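Local coordinates for BH0493 protein (Bacillus halodurans C-125, PDB 2QEE) that is a putative amidohydrolase that binds zinc at a site of histidine and aspartate ligands and probably carries out a metal-assisted hydrolytic or related reaction, at residues 148-158 and 209-217; 257-265 and 276-286. All coordinates share one frame; numbering follows the deposited sequence.

Contact 1: 148-158 and 209-217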
loop_
_atom_site.group_PDB
_atom_site.type_symbol
_atom_site.label_atom_id
_atom_site.label_comp_id
_atom_site.label_asym_id
_atom_site.label_seq_id
_atom_site.Cartn_x
_atom_site.Cartn_y
_atom_site.Cartn_z
ATOM N N PRO C 148 -1.770 2.407 -36.261
ATOM C CA PRO C 148 -1.603 2.681 -37.692
ATOM C C PRO C 148 -0.136 2.591 -38.107
ATOM O O PRO C 148 0.169 2.632 -39.313
ATOM C CB PRO C 148 -2.115 4.081 -37.845
ATOM C CG PRO C 148 -2.055 4.686 -36.537
ATOM C CD PRO C 148 -2.193 3.597 -35.530
ATOM N N PHE C 149 0.762 2.488 -37.131
ATOM C CA PHE C 149 2.176 2.359 -37.430
ATOM C C PHE C 149 2.539 0.909 -37.629
ATOM O O PHE C 149 3.611 0.584 -38.152
ATOM C CB PHE C 149 3.021 3.009 -36.345
ATOM C CG PHE C 149 2.781 4.467 -36.240
ATOM C CD1 PHE C 149 3.502 5.355 -37.012
ATOM C CD2 PHE C 149 1.813 4.961 -35.382
ATOM C CE1 PHE C 149 3.263 6.711 -36.925
ATOM C CE2 PHE C 149 1.557 6.330 -35.298
ATOM C CZ PHE C 149 2.288 7.194 -36.087
ATOM N N ASP C 150 1.653 0.002 -37.239
ATOM C CA ASP C 150 1.923 -1.402 -37.507
ATOM C C ASP C 150 1.485 -1.801 -38.935
ATOM O O ASP C 150 0.287 -1.822 -39.270
ATOM C CB ASP C 150 1.317 -2.349 -36.467
ATOM C CG ASP C 150 1.779 -3.797 -36.681
ATOM O OD1 ASP C 150 2.780 -4.222 -36.060
ATOM O OD2 ASP C 150 1.201 -4.513 -37.511
ATOM N N ASP C 151 2.470 -2.166 -39.754
ATOM C CA ASP C 151 2.220 -2.554 -41.170
ATOM C C ASP C 151 1.148 -3.622 -41.353
ATOM O O ASP C 151 0.283 -3.504 -42.228
ATOM C CB ASP C 151 3.529 -3.007 -41.838
ATOM C CG ASP C 151 4.572 -1.903 -41.927
ATOM O OD1 ASP C 151 4.265 -0.702 -41.724
ATOM O OD2 ASP C 151 5.743 -2.251 -42.197
ATOM N N ASN C 152 1.209 -4.667 -40.540
ATOM C CA ASN C 152 0.235 -5.733 -40.609
ATOM C C ASN C 152 -1.185 -5.391 -40.109
ATOM O O ASN C 152 -2.143 -6.118 -40.387
ATOM C CB ASN C 152 0.753 -6.978 -39.917
ATOM C CG ASN C 152 -0.237 -8.125 -39.990
ATOM O OD1 ASN C 152 -0.888 -8.441 -39.001
ATOM N ND2 ASN C 152 -0.403 -8.712 -41.180
ATOM N N GLU C 153 -1.336 -4.295 -39.387
ATOM C CA GLU C 153 -2.679 -3.848 -39.067
ATOM C C GLU C 153 -3.133 -2.808 -40.075
ATOM O O GLU C 153 -4.289 -2.788 -40.485
ATOM C CB GLU C 153 -2.724 -3.218 -37.669
ATOM C CG GLU C 153 -2.374 -4.114 -36.489
ATOM C CD GLU C 153 -2.474 -3.330 -35.184
ATOM O OE1 GLU C 153 -1.596 -3.570 -34.277
ATOM O OE2 GLU C 153 -3.414 -2.455 -35.116
ATOM N N ARG C 154 -2.225 -1.897 -40.421
ATOM C CA ARG C 154 -2.540 -0.773 -41.296
ATOM C C ARG C 154 -3.218 -1.265 -42.610
ATOM O O ARG C 154 -4.179 -0.655 -43.085
ATOM C CB ARG C 154 -1.280 0.085 -41.566
ATOM C CG ARG C 154 -1.622 1.468 -42.165
ATOM C CD ARG C 154 -0.430 2.457 -42.249
ATOM N NE ARG C 154 0.639 1.920 -43.064
ATOM C CZ ARG C 154 1.639 1.200 -42.573
ATOM N NH1 ARG C 154 1.683 0.944 -41.268
ATOM N NH2 ARG C 154 2.602 0.746 -43.375
ATOM N N ILE C 155 -2.773 -2.412 -43.102
ATOM C CA ILE C 155 -3.260 -2.999 -44.383
ATOM C C ILE C 155 -4.783 -3.188 -44.443
ATOM O O ILE C 155 -5.460 -2.697 -45.384
ATOM C CB ILE C 155 -2.539 -4.337 -44.691
ATOM C CG1 ILE C 155 -1.053 -4.059 -44.997
ATOM C CG2 ILE C 155 -3.159 -4.995 -45.910
ATOM C CD1 ILE C 155 -0.200 -5.283 -45.429
ATOM N N SER C 156 -5.314 -3.882 -43.436
ATOM C CA SER C 156 -6.746 -4.139 -43.361
ATOM C C SER C 156 -7.524 -2.820 -43.406
ATOM O O SER C 156 -8.542 -2.708 -44.101
ATOM C CB SER C 156 -7.081 -4.948 -42.100
ATOM O OG SER C 156 -6.391 -6.191 -42.087
ATOM N N TRP C 157 -7.046 -1.814 -42.667
ATOM C CA TRP C 157 -7.692 -0.527 -42.637
ATOM C C TRP C 157 -7.679 0.088 -44.024
ATOM O O TRP C 157 -8.691 0.575 -44.504
ATOM C CB TRP C 157 -6.995 0.414 -41.669
ATOM C CG TRP C 157 -7.288 -0.007 -40.210
ATOM C CD1 TRP C 157 -6.410 -0.562 -39.313
ATOM C CD2 TRP C 157 -8.558 0.078 -39.536
ATOM N NE1 TRP C 157 -7.056 -0.815 -38.098
ATOM C CE2 TRP C 157 -8.370 -0.423 -38.212
ATOM C CE3 TRP C 157 -9.825 0.548 -39.907
ATOM C CZ2 TRP C 157 -9.436 -0.502 -37.281
ATOM C CZ3 TRP C 157 -10.879 0.482 -38.979
ATOM C CH2 TRP C 157 -10.657 -0.037 -37.668
ATOM N N LEU C 158 -6.496 0.085 -44.612
ATOM C CA LEU C 158 -6.332 0.666 -45.954
ATOM C C LEU C 158 -7.099 -0.121 -47.007
ATOM O O LEU C 158 -7.522 0.467 -48.002
ATOM C CB LEU C 158 -4.848 0.855 -46.290
ATOM C CG LEU C 158 -4.131 1.986 -45.498
ATOM C CD1 LEU C 158 -2.652 2.083 -45.842
ATOM C CD2 LEU C 158 -4.787 3.402 -45.558
ATOM N N PHE C 209 -2.771 13.958 -39.810
ATOM C CA PHE C 209 -2.518 12.552 -39.612
ATOM C C PHE C 209 -3.591 12.012 -38.615
ATOM O O PHE C 209 -4.276 11.008 -38.882
ATOM C CB PHE C 209 -1.087 12.307 -39.099
ATOM C CG PHE C 209 -0.817 10.879 -38.740
ATOM C CD1 PHE C 209 -0.498 9.955 -39.709
ATOM C CD2 PHE C 209 -0.910 10.441 -37.395
ATOM C CE1 PHE C 209 -0.262 8.615 -39.416
ATOM C CE2 PHE C 209 -0.664 9.089 -37.061
ATOM C CZ PHE C 209 -0.354 8.155 -38.080
ATOM N N LEU C 210 -3.736 12.693 -37.481
ATOM C CA LEU C 210 -4.740 12.244 -36.502
ATOM C C LEU C 210 -6.163 12.242 -37.101
ATOM O O LEU C 210 -6.901 11.241 -36.949
ATOM C CB LEU C 210 -4.697 13.106 -35.253
ATOM C CG LEU C 210 -3.373 13.022 -34.494
ATOM C CD1 LEU C 210 -3.374 14.109 -33.383
ATOM C CD2 LEU C 210 -3.066 11.610 -33.956
ATOM N N THR C 211 -6.524 13.327 -37.802
ATOM C CA THR C 211 -7.876 13.463 -38.310
ATOM C C THR C 211 -8.173 12.362 -39.342
ATOM O O THR C 211 -9.303 11.830 -39.409
ATOM C CB THR C 211 -8.086 14.874 -38.945
ATOM O OG1 THR C 211 -7.930 15.859 -37.915
ATOM C CG2 THR C 211 -9.499 14.980 -39.528
ATOM N N ASP C 212 -7.175 12.014 -40.158
ATOM C CA ASP C 212 -7.361 10.994 -41.193
ATOM C C ASP C 212 -7.596 9.649 -40.558
ATOM O O ASP C 212 -8.405 8.845 -41.037
ATOM C CB ASP C 212 -6.124 10.859 -42.119
ATOM C CG ASP C 212 -6.006 11.997 -43.162
ATOM O OD1 ASP C 212 -6.938 12.811 -43.307
ATOM O OD2 ASP C 212 -4.949 12.075 -43.818
ATOM N N TRP C 213 -6.910 9.377 -39.447
ATOM C CA TRP C 213 -7.098 8.063 -38.814
ATOM C C TRP C 213 -8.386 8.013 -37.979
ATOM O O TRP C 213 -9.025 6.981 -37.917
ATOM C CB TRP C 213 -5.864 7.688 -37.993
ATOM C CG TRP C 213 -4.868 7.115 -38.929
ATOM C CD1 TRP C 213 -3.735 7.724 -39.410
ATOM C CD2 TRP C 213 -4.964 5.849 -39.580
ATOM N NE1 TRP C 213 -3.107 6.875 -40.312
ATOM C CE2 TRP C 213 -3.849 5.722 -40.427
ATOM C CE3 TRP C 213 -5.892 4.804 -39.528
ATOM C CZ2 TRP C 213 -3.627 4.570 -41.196
ATOM C CZ3 TRP C 213 -5.671 3.661 -40.282
ATOM C CH2 TRP C 213 -4.545 3.552 -41.107
ATOM N N ILE C 214 -8.766 9.137 -37.415
ATOM C CA ILE C 214 -10.052 9.272 -36.729
ATOM C C ILE C 214 -11.170 8.983 -37.713
ATOM O O ILE C 214 -12.042 8.195 -37.425
ATOM C CB ILE C 214 -10.223 10.651 -36.089
ATOM C CG1 ILE C 214 -9.328 10.772 -34.818
ATOM C CG2 ILE C 214 -11.739 10.883 -35.709
ATOM C CD1 ILE C 214 -9.185 12.156 -34.307
ATOM N N GLU C 215 -11.112 9.590 -38.894
ATOM C CA GLU C 215 -12.136 9.402 -39.916
ATOM C C GLU C 215 -12.211 7.934 -40.324
ATOM O O GLU C 215 -13.281 7.341 -40.417
ATOM C CB GLU C 215 -11.783 10.276 -41.122
ATOM C CG GLU C 215 -12.559 9.985 -42.386
ATOM C CD GLU C 215 -12.246 10.986 -43.479
ATOM O OE1 GLU C 215 -11.173 11.644 -43.426
ATOM O OE2 GLU C 215 -13.094 11.123 -44.396
ATOM N N ARG C 216 -11.056 7.345 -40.558
ATOM C CA ARG C 216 -10.965 5.967 -40.957
ATOM C C ARG C 216 -11.471 4.938 -39.902
ATOM O O ARG C 216 -12.192 3.970 -40.233
ATOM C CB ARG C 216 -9.524 5.659 -41.332
ATOM C CG ARG C 216 -9.343 4.385 -42.096
ATOM C CD ARG C 216 -7.928 4.338 -42.742
ATOM N NE ARG C 216 -7.709 5.298 -43.850
ATOM C CZ ARG C 216 -6.800 6.275 -43.848
ATOM N NH1 ARG C 216 -5.995 6.460 -42.814
ATOM N NH2 ARG C 216 -6.680 7.073 -44.896
ATOM N N MET C 217 -11.050 5.122 -38.650
ATOM C CA MET C 217 -11.247 4.091 -37.624
ATOM C C MET C 217 -12.484 4.312 -36.772
ATOM O O MET C 217 -12.962 3.356 -36.123
ATOM C CB MET C 217 -10.044 4.085 -36.686
ATOM C CG MET C 217 -8.810 3.427 -37.221
ATOM S SD MET C 217 -7.546 3.424 -35.918
ATOM C CE MET C 217 -6.245 2.543 -36.772
#
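Two tryptophans, Trp157 and Trp213, meet at right angles in the middle of this contact, the edge of the Trp213 six-membered ring turned toward the face of the Trp157 five-membered ring in an offset edge-to-face pair with centroids 5.9 Å apart. Each also meets an aliphatic side chain over a face. Pro148 sets CB over the middle of one face of the Trp213 indole, 3.7 Å from the centroid of the six-membered ring in a CH-pi contact, while its CG turns toward Phe209; a compact ring of hydrocarbon suits this buried place. On the opposite face of the same indole rests NH1 of Arg216, whose guanidinium in turn carries Leu158 CD2 on one of its own faces. Met217 extends its chain across the other tryptophan: CG sits almost on the ring normal, 3.8 Å from the centroid of the Trp157 six-membered ring, while SD is farther out above that face, a Met-aromatic contact. Beyond Pro148, Phe149 CZ touches Phe209 CZ at 3.4 Å, the two rings inclined at 40°.

Arg154 borders the indole with its aliphatic part, CG lying 3.7 Å from Trp213 CH2. The bend at chi3 (59°) turns its guanidinium back to its own segment, where NH1 and NH2 both grip Asp151 OD1 and NH1 also donates to Pro148 O. Arg186 of helix 180-189 is a second partner of Asp151. The axes of helices 151-158 and 209-217 are inclined at 64° and joined without a hydrogen bond between the segments. Arg154 pairs with Asp151 on its own helix, so the interface depends on shape and aromatic packing.

Contact 2: 257-265 and 276-286; sequences FAMMIGVKK and DFVGKASMDGV
Asp276 opens the pairing with a salt bridge, its OD2 accepting from Lys265 NZ at 2.8 Å, on the syn side and tilted somewhat out of the carboxylate plane. The lysine reaches it by folding back at chi2 and chi3 (both -71°), and a water donates to Asp276 OD1. Phe277 forms an antiparallel hydrogen-bonded pair with Lys264: Phe277 N to Lys264 O is 2.8 Å and nearly straight, whereas Lys264 N approaches Phe277 O from well above the carbonyl plane. The extended Lys264 chain carries its ammonium to Glu287 of the second subunit. Val278 and Val263 form a non-hydrogen-bonded pair, both side chains on one face of the sheet, where Val263 CG2 rests near Asp276 CB; beta-branched residues suit such extended backbone. At Gly279 the backbone N donates to Gly262 O at 3.0 Å; the positive phi of Gly262 (127°) favours glycine where the strand breaks. Ala281 then brings its small CB to 3.6 Å from Ile261 CG2, and Ser282 OG caps the coming helix by accepting from Asp284 N. Val286, on that helix, presses CG2 against Ile261 CD1 at 3.5 Å, a tight fit of branched side chains.

Strand 257-264 runs between parallel neighbours 222-226 and 298-302, pairing with the short antiparallel strand 277-278 beyond its break at Gly262. From there the chain leads into helix 284-292, where Val286 also packs on Leu314 of helix 308-317.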
loop_
_atom_site.group_PDB
_atom_site.type_symbol
_atom_site.label_atom_id
_atom_site.label_comp_id
_atom_site.label_asym_id
_atom_site.label_seq_id
_atom_site.Cartn_x
_atom_site.Cartn_y
_atom_site.Cartn_z
ATOM N N PHE C 257 -8.782 11.197 -24.371
ATOM C CA PHE C 257 -7.384 10.786 -24.459
ATOM C C PHE C 257 -7.100 9.787 -23.318
ATOM O O PHE C 257 -7.263 10.153 -22.140
ATOM C CB PHE C 257 -6.565 12.021 -24.252
ATOM C CG PHE C 257 -5.075 11.814 -24.400
ATOM C CD1 PHE C 257 -4.561 10.782 -25.164
ATOM C CD2 PHE C 257 -4.207 12.692 -23.763
ATOM C CE1 PHE C 257 -3.156 10.646 -25.279
ATOM C CE2 PHE C 257 -2.811 12.550 -23.890
ATOM C CZ PHE C 257 -2.318 11.504 -24.633
ATOM N N ALA C 258 -6.704 8.582 -23.672
ATOM C CA ALA C 258 -6.436 7.561 -22.666
ATOM C C ALA C 258 -4.945 7.554 -22.406
ATOM O O ALA C 258 -4.141 7.333 -23.340
ATOM C CB ALA C 258 -6.884 6.196 -23.130
ATOM N N MET C 259 -4.571 7.656 -21.141
ATOM C CA MET C 259 -3.166 7.642 -20.773
ATOM C C MET C 259 -2.937 6.470 -19.822
ATOM O O MET C 259 -3.594 6.391 -18.802
ATOM C CB MET C 259 -2.784 8.926 -20.070
ATOM C CG MET C 259 -3.044 10.196 -20.894
ATOM S SD MET C 259 -2.456 11.707 -20.130
ATOM C CE MET C 259 -3.670 11.957 -18.891
ATOM N N MET C 260 -2.039 5.579 -20.199
ATOM C CA MET C 260 -1.690 4.423 -19.381
ATOM C C MET C 260 -0.272 4.676 -18.874
ATOM O O MET C 260 0.669 4.564 -19.650
ATOM C CB MET C 260 -1.804 3.171 -20.245
ATOM C CG MET C 260 -3.242 3.104 -20.844
ATOM S SD MET C 260 -3.589 1.571 -21.710
ATOM C CE MET C 260 -2.024 0.940 -22.239
ATOM N N ILE C 261 -0.142 5.045 -17.590
ATOM C CA ILE C 261 1.075 5.676 -17.144
ATOM C C ILE C 261 1.837 4.730 -16.187
ATOM O O ILE C 261 1.240 4.159 -15.280
ATOM C CB ILE C 261 0.745 6.974 -16.405
ATOM C CG1 ILE C 261 0.114 8.014 -17.369
ATOM C CG2 ILE C 261 2.043 7.555 -15.752
ATOM C CD1 ILE C 261 -0.657 9.162 -16.641
ATOM N N GLY C 262 3.156 4.594 -16.372
ATOM C CA GLY C 262 3.984 3.940 -15.332
ATOM C C GLY C 262 4.853 2.797 -15.847
ATOM O O GLY C 262 5.600 2.199 -15.061
ATOM N N VAL C 263 4.834 2.551 -17.159
ATOM C CA VAL C 263 5.586 1.421 -17.729
ATOM C C VAL C 263 6.998 1.898 -18.075
ATOM O O VAL C 263 7.167 2.934 -18.733
ATOM C CB VAL C 263 4.879 0.788 -18.974
ATOM C CG1 VAL C 263 4.674 1.806 -20.117
ATOM C CG2 VAL C 263 5.660 -0.410 -19.436
ATOM N N LYS C 264 7.979 1.188 -17.555
ATOM C CA LYS C 264 9.387 1.440 -17.900
ATOM C C LYS C 264 9.801 0.374 -18.947
ATOM O O LYS C 264 9.974 -0.806 -18.644
ATOM C CB LYS C 264 10.244 1.381 -16.617
ATOM C CG LYS C 264 11.751 1.590 -16.917
ATOM C CD LYS C 264 12.527 1.906 -15.601
ATOM C CE LYS C 264 13.938 2.404 -15.938
ATOM N NZ LYS C 264 14.852 2.367 -14.763
ATOM N N LYS C 265 9.958 0.788 -20.204
ATOM C CA LYS C 265 10.162 -0.186 -21.285
ATOM C C LYS C 265 11.516 -0.882 -21.323
ATOM O O LYS C 265 12.555 -0.266 -21.066
ATOM C CB LYS C 265 9.942 0.460 -22.664
ATOM C CG LYS C 265 8.575 1.125 -22.899
ATOM C CD LYS C 265 7.429 0.156 -23.022
ATOM C CE LYS C 265 7.465 -0.627 -24.311
ATOM N NZ LYS C 265 6.439 -1.744 -24.312
ATOM N N ASP C 276 9.320 -5.471 -19.659
ATOM C CA ASP C 276 8.947 -4.108 -19.227
ATOM C C ASP C 276 8.730 -4.078 -17.715
ATOM O O ASP C 276 8.265 -5.074 -17.144
ATOM C CB ASP C 276 7.659 -3.690 -19.919
ATOM C CG ASP C 276 7.830 -3.486 -21.441
ATOM O OD1 ASP C 276 8.970 -3.367 -21.955
ATOM O OD2 ASP C 276 6.787 -3.361 -22.104
ATOM N N PHE C 277 9.084 -2.955 -17.089
ATOM C CA PHE C 277 9.056 -2.811 -15.653
ATOM C C PHE C 277 8.083 -1.668 -15.305
ATOM O O PHE C 277 7.281 -1.194 -16.185
ATOM C CB PHE C 277 10.529 -2.607 -15.180
ATOM C CG PHE C 277 10.747 -2.550 -13.656
ATOM C CD1 PHE C 277 10.100 -3.400 -12.750
ATOM C CD2 PHE C 277 11.680 -1.639 -13.138
ATOM C CE1 PHE C 277 10.391 -3.337 -11.345
ATOM C CE2 PHE C 277 11.982 -1.603 -11.743
ATOM C CZ PHE C 277 11.273 -2.419 -10.857
ATOM N N VAL C 278 8.089 -1.287 -14.039
ATOM C CA VAL C 278 7.150 -0.302 -13.504
ATOM C C VAL C 278 7.861 0.765 -12.652
ATOM O O VAL C 278 8.906 0.478 -12.010
ATOM C CB VAL C 278 6.109 -1.077 -12.631
ATOM C CG1 VAL C 278 6.772 -1.779 -11.429
ATOM C CG2 VAL C 278 4.948 -0.101 -12.149
ATOM N N GLY C 279 7.302 1.980 -12.590
ATOM C CA GLY C 279 7.797 2.995 -11.640
ATOM C C GLY C 279 6.609 3.846 -11.230
ATOM O O GLY C 279 5.657 3.995 -12.018
ATOM N N LYS C 280 6.691 4.389 -10.019
ATOM C CA LYS C 280 5.716 5.373 -9.544
ATOM C C LYS C 280 5.889 6.666 -10.352
ATOM O O LYS C 280 7.006 7.096 -10.591
ATOM C CB LYS C 280 5.873 5.635 -8.037
ATOM C CG LYS C 280 4.708 6.506 -7.451
ATOM C CD LYS C 280 5.056 6.826 -6.037
ATOM C CE LYS C 280 3.927 7.653 -5.382
ATOM N NZ LYS C 280 4.271 8.004 -3.988
ATOM N N ALA C 281 4.766 7.270 -10.752
ATOM C CA ALA C 281 4.804 8.527 -11.544
ATOM C C ALA C 281 4.418 9.691 -10.623
ATOM O O ALA C 281 3.693 9.521 -9.598
ATOM C CB ALA C 281 3.771 8.473 -12.789
ATOM N N SER C 282 4.827 10.911 -11.010
ATOM C CA SER C 282 4.247 12.129 -10.416
ATOM C C SER C 282 2.802 12.278 -10.918
ATOM O O SER C 282 2.523 11.962 -12.062
ATOM C CB SER C 282 5.006 13.389 -10.873
ATOM O OG SER C 282 4.362 14.537 -10.310
ATOM N N MET C 283 1.932 12.819 -10.062
ATOM C CA MET C 283 0.561 13.122 -10.508
ATOM C C MET C 283 0.499 14.514 -11.159
ATOM O O MET C 283 -0.524 14.862 -11.722
ATOM C CB MET C 283 -0.467 13.050 -9.367
ATOM C CG MET C 283 -0.480 11.668 -8.635
ATOM S SD MET C 283 -0.905 10.310 -9.761
ATOM C CE MET C 283 -2.563 10.818 -10.230
ATOM N N ASP C 284 1.596 15.278 -11.114
ATOM C CA ASP C 284 1.526 16.676 -11.565
ATOM C C ASP C 284 1.023 16.854 -13.001
ATOM O O ASP C 284 0.224 17.798 -13.283
ATOM C CB ASP C 284 2.913 17.332 -11.423
ATOM C CG ASP C 284 3.315 17.611 -9.968
ATOM O OD1 ASP C 284 2.567 17.243 -9.031
ATOM O OD2 ASP C 284 4.421 18.184 -9.768
ATOM N N GLY C 285 1.504 16.017 -13.920
ATOM C CA GLY C 285 1.180 16.227 -15.355
ATOM C C GLY C 285 -0.284 15.949 -15.569
ATOM O O GLY C 285 -0.952 16.611 -16.399
ATOM N N VAL C 286 -0.763 14.886 -14.919
ATOM C CA VAL C 286 -2.187 14.485 -15.057
ATOM C C VAL C 286 -3.076 15.572 -14.456
ATOM O O VAL C 286 -4.086 15.965 -15.064
ATOM C CB VAL C 286 -2.512 13.125 -14.373
ATOM C CG1 VAL C 286 -3.981 12.772 -14.624
ATOM C CG2 VAL C 286 -1.533 12.015 -14.881
HETATM O O HOH W 1 8.739 -4.350 -24.538
#

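Contact 1 closes before contact 2 opens along the chain, and the two do not touch: their centres are 25 Å apart and their nearest atoms about 9 Å. Strand 222-226 connects them, since it follows helix 200-217 of contact 1 and pairs in parallel with strand 257-264 of contact 2. Strand 171-172 belongs to the same mixed sheet, and its Leu171 packs on contact 1. Both come within moderate distance of the zinc site without supplying its ligands: the side chains of Pro148 and Lys265 are about 12 and 9 Å from that of His30. Contact 1 joins helices within the subunit, whereas contact 2 also reaches neighbouring subunits.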